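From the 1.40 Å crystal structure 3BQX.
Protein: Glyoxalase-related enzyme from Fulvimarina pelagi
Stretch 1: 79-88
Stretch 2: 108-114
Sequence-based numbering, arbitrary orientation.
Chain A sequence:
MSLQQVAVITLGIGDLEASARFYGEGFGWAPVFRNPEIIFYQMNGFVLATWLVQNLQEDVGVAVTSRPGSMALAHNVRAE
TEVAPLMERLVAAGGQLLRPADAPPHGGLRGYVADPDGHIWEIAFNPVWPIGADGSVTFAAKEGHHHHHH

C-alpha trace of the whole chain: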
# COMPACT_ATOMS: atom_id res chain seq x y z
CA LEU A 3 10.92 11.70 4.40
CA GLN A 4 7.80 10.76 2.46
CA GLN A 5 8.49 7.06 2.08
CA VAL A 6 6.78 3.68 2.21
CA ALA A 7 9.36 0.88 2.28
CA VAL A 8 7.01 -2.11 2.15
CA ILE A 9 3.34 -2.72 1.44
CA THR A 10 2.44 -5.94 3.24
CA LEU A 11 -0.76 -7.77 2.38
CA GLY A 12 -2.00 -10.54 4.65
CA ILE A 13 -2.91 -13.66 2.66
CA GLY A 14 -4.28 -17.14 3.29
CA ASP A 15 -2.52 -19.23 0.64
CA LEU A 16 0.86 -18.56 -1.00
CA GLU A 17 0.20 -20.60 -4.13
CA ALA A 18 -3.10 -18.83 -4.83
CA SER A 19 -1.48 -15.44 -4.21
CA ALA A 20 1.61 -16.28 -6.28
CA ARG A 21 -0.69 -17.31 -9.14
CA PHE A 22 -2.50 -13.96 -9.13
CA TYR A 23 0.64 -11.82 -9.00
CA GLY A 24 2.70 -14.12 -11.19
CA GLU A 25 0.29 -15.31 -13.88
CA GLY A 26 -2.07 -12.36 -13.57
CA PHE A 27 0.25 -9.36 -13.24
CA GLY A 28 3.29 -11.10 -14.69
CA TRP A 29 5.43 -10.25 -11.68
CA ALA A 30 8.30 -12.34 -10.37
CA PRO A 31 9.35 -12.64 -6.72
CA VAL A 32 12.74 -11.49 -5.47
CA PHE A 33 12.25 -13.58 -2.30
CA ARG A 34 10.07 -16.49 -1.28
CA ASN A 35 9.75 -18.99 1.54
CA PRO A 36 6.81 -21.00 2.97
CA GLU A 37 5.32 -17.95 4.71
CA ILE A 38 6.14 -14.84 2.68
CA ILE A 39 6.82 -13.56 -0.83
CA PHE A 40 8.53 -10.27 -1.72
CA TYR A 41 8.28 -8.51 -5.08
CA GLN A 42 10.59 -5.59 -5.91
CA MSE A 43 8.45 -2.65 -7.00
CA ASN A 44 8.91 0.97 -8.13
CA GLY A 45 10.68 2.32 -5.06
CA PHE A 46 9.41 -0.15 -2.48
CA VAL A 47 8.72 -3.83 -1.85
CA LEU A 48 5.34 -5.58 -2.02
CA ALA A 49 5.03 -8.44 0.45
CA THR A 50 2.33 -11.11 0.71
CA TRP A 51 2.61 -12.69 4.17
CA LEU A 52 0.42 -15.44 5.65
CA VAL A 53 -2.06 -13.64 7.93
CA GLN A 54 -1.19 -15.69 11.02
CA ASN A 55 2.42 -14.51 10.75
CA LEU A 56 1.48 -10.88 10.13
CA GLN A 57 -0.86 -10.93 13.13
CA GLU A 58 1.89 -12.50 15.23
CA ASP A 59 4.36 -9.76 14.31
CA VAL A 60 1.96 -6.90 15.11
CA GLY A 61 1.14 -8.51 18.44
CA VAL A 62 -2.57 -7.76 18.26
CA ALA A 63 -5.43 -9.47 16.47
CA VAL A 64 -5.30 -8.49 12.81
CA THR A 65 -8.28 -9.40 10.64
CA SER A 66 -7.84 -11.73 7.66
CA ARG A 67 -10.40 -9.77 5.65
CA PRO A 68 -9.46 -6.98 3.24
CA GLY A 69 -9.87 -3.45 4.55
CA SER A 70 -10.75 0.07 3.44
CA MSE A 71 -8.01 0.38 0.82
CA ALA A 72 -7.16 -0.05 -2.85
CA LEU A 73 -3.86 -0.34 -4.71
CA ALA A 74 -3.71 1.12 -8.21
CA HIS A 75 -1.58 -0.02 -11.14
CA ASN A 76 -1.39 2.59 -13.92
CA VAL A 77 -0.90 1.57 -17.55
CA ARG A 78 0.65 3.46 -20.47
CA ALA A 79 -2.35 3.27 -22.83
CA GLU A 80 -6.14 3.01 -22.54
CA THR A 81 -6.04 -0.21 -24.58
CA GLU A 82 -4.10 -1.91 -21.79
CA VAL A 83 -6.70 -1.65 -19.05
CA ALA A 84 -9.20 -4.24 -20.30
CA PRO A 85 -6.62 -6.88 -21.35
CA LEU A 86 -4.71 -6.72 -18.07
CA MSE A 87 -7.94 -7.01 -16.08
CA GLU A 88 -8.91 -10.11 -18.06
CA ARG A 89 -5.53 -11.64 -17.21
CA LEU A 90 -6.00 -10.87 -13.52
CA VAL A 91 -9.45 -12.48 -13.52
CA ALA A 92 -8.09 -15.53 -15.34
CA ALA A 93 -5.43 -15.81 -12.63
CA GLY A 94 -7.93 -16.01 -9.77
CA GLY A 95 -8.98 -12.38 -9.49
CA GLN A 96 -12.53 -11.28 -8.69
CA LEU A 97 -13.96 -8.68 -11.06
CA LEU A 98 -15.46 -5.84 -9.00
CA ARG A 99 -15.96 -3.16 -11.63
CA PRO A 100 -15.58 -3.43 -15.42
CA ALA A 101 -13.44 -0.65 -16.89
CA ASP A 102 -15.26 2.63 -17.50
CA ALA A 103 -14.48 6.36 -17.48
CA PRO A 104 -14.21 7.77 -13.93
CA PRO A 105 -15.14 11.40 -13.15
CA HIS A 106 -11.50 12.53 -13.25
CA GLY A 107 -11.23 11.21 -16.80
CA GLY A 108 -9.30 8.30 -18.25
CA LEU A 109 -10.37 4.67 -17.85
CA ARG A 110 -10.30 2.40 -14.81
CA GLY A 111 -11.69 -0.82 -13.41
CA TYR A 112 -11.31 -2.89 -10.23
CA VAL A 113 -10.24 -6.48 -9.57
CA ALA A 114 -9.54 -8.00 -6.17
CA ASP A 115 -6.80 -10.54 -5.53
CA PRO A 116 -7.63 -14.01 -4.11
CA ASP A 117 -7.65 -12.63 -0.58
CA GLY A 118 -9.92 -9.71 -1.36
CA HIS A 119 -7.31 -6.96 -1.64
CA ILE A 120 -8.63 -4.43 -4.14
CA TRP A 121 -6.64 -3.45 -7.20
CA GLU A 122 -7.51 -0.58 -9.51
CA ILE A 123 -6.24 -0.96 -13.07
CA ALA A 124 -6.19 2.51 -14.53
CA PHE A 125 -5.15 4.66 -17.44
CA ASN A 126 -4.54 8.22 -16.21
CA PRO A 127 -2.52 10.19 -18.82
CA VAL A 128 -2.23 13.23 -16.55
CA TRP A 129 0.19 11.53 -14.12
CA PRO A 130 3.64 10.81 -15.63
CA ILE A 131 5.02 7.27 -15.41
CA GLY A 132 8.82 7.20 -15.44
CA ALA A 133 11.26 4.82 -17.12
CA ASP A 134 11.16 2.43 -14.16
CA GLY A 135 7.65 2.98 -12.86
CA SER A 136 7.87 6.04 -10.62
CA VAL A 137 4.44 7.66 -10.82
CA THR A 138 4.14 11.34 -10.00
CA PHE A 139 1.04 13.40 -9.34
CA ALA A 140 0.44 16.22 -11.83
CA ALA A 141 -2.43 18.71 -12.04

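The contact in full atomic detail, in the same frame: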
# COMPACT_ATOMS: atom_id res chain seq x y z
N ALA A 79 -1.39 3.03 -21.76
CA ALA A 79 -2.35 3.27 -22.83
C ALA A 79 -3.72 2.74 -22.44
O ALA A 79 -3.82 1.71 -21.77
CB ALA A 79 -1.87 2.61 -24.13
N GLU A 80 -4.78 3.42 -22.88
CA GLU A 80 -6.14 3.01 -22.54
C GLU A 80 -6.44 1.58 -22.97
O GLU A 80 -7.22 0.89 -22.32
CB GLU A 80 -7.16 3.95 -23.18
CG GLU A 80 -8.52 3.90 -22.52
CD GLU A 80 -9.49 4.93 -23.08
OE1 GLU A 80 -9.10 6.11 -23.17
OE2 GLU A 80 -10.63 4.55 -23.42
N THR A 81 -5.82 1.14 -24.06
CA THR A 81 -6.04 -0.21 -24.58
C THR A 81 -5.45 -1.31 -23.70
O THR A 81 -5.65 -2.49 -23.98
CB THR A 81 -5.43 -0.37 -25.98
OG1 THR A 81 -4.03 -0.08 -25.94
CG2 THR A 81 -6.12 0.56 -26.97
N GLU A 82 -4.71 -0.93 -22.66
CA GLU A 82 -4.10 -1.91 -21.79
C GLU A 82 -4.94 -2.28 -20.58
O GLU A 82 -4.74 -3.33 -19.97
CB GLU A 82 -2.73 -1.41 -21.30
CG GLU A 82 -1.77 -1.19 -22.43
CD GLU A 82 -1.77 -2.35 -23.39
OE1 GLU A 82 -1.21 -3.41 -23.05
OE2 GLU A 82 -2.35 -2.21 -24.48
N VAL A 83 -5.87 -1.41 -20.22
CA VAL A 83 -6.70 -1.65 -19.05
C VAL A 83 -7.51 -2.94 -19.12
O VAL A 83 -7.35 -3.82 -18.28
CB VAL A 83 -7.66 -0.47 -18.80
CG1 VAL A 83 -8.52 -0.75 -17.57
CG2 VAL A 83 -6.87 0.82 -18.61
N ALA A 84 -8.36 -3.05 -20.14
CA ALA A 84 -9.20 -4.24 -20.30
C ALA A 84 -8.42 -5.56 -20.36
O ALA A 84 -8.75 -6.50 -19.65
CB ALA A 84 -10.08 -4.08 -21.54
N PRO A 85 -7.41 -5.64 -21.24
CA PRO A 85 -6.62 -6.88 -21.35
C PRO A 85 -5.99 -7.33 -20.04
O PRO A 85 -6.06 -8.50 -19.67
CB PRO A 85 -5.58 -6.53 -22.41
CG PRO A 85 -6.31 -5.57 -23.29
CD PRO A 85 -7.02 -4.69 -22.29
N LEU A 86 -5.36 -6.39 -19.33
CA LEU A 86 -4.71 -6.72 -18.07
C LEU A 86 -5.74 -7.24 -17.07
O LEU A 86 -5.51 -8.23 -16.38
CB LEU A 86 -3.99 -5.49 -17.50
CG LEU A 86 -3.38 -5.63 -16.10
CD1 LEU A 86 -2.55 -6.91 -16.01
CD2 LEU A 86 -2.52 -4.42 -15.79
N MSE A 87 -6.89 -6.57 -16.99
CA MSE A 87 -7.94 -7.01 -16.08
C MSE A 87 -8.40 -8.43 -16.38
O MSE A 87 -8.67 -9.21 -15.46
CB MSE A 87 -9.12 -6.05 -16.13
CG MSE A 87 -8.87 -4.75 -15.38
SE MSE A 87 -10.32 -3.50 -15.53
CE MSE A 87 -11.74 -4.53 -14.70
N GLU A 88 -8.50 -8.77 -17.67
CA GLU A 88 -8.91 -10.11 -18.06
C GLU A 88 -7.89 -11.13 -17.56
O GLU A 88 -8.24 -12.21 -17.09
CB GLU A 88 -9.04 -10.23 -19.58
CG GLU A 88 -10.07 -9.31 -20.20
CD GLU A 88 -10.23 -9.54 -21.69
OE1 GLU A 88 -9.21 -9.59 -22.41
OE2 GLU A 88 -11.39 -9.68 -22.15
N GLY A 108 -10.08 9.51 -18.07
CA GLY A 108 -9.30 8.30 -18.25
C GLY A 108 -10.18 7.06 -18.29
O GLY A 108 -11.34 7.13 -18.69
N LEU A 109 -9.63 5.93 -17.87
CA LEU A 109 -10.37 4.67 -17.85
C LEU A 109 -9.84 3.81 -16.71
O LEU A 109 -8.63 3.68 -16.54
CB LEU A 109 -10.17 3.94 -19.18
CG LEU A 109 -10.89 2.59 -19.34
CD1 LEU A 109 -12.39 2.82 -19.39
CD2 LEU A 109 -10.42 1.91 -20.62
N ARG A 110 -10.74 3.24 -15.91
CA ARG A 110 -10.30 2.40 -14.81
C ARG A 110 -11.33 1.38 -14.37
O ARG A 110 -12.54 1.62 -14.47
CB ARG A 110 -9.88 3.27 -13.61
CG ARG A 110 -11.01 4.06 -12.94
CD ARG A 110 -11.75 3.24 -11.89
NE ARG A 110 -12.90 3.97 -11.36
CZ ARG A 110 -14.03 4.17 -12.03
NH1 ARG A 110 -14.17 3.68 -13.25
NH2 ARG A 110 -15.01 4.87 -11.48
N GLY A 111 -10.84 0.24 -13.90
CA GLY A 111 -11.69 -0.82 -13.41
C GLY A 111 -11.10 -1.37 -12.12
O GLY A 111 -10.01 -0.95 -11.71
N TYR A 112 -11.79 -2.30 -11.48
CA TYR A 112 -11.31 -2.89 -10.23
C TYR A 112 -11.37 -4.41 -10.23
O TYR A 112 -12.34 -5.00 -10.72
CB TYR A 112 -12.13 -2.37 -9.04
CG TYR A 112 -11.85 -0.93 -8.65
CD1 TYR A 112 -10.79 -0.61 -7.79
CD2 TYR A 112 -12.68 0.11 -9.08
CE1 TYR A 112 -10.57 0.70 -7.37
CE2 TYR A 112 -12.47 1.42 -8.66
CZ TYR A 112 -11.42 1.71 -7.81
OH TYR A 112 -11.22 2.99 -7.35
N VAL A 113 -10.33 -5.03 -9.68
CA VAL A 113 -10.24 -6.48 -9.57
C VAL A 113 -9.56 -6.78 -8.24
O VAL A 113 -8.53 -6.19 -7.94
CB VAL A 113 -9.40 -7.10 -10.71
CG1 VAL A 113 -9.26 -8.60 -10.50
CG2 VAL A 113 -10.04 -6.81 -12.06
N ALA A 114 -10.14 -7.67 -7.45
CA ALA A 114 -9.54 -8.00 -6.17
C ALA A 114 -8.70 -9.27 -6.29
O ALA A 114 -9.01 -10.16 -7.09
CB ALA A 114 -10.61 -8.18 -5.12
O HOH W 1 -12.42 6.26 -21.80

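The selenium of Met87, a selenomethionine, lies against bare backbone: its SE is 3.7 Å from the CA of Gly111, in the space where a side chain on that strand residue would project. A CB built on Gly111 would point toward the helix and fall 2.4 Å from Met87 SE, a clash, so this close approach depends on the glycine. The helix that includes Val83 to Glu88 runs nearly parallel to strand 109-114, with 7° between their N-to-C directions and 9.1 Å between the axes at closest approach. No direct hydrogen bond joins the two stretches; the contact is one of packing.

Alternation along the strand sets the pattern. Leu109 and Val113 direct their CA-to-CB bonds toward the helix, with Gly111 between them, whereas Arg110 and Tyr112 point away and have their polar side-chain atoms hydrogen-bonded elsewhere in the structure. On the helix, Val83 and Met87 are one turn apart, linked by the backbone bond from Met87 N to Val83 O (3.1 Å), and both face the strand. Beyond its selenium, Met87 extends its CE to 3.9 Å from Val113 CG2, an apolar contact, and the same methyl lies 3.9 Å from the backbone N of Tyr112. Val83 packs its CB 4.1 Å from Leu109 CD2, and its CG2 is 3.9 Å from Leu109 O.

Leu109 has the largest covered area in the contact and also meets Glu80, whose CB points sideways but whose chi1 (t) brings CG to 3.3 Å from Leu109 CD2, a tight approach; chi2, also t, then carries the carboxylate onward. The carboxylate lies farther from this methyl than CG does and takes a hydrogen bond from water 1, which donates to Glu80 OE2 (3.0 Å between water O and OE2) and, weakly, to Gly108 O (3.4 Å from water O), bridging the stretches where no direct polar bond does.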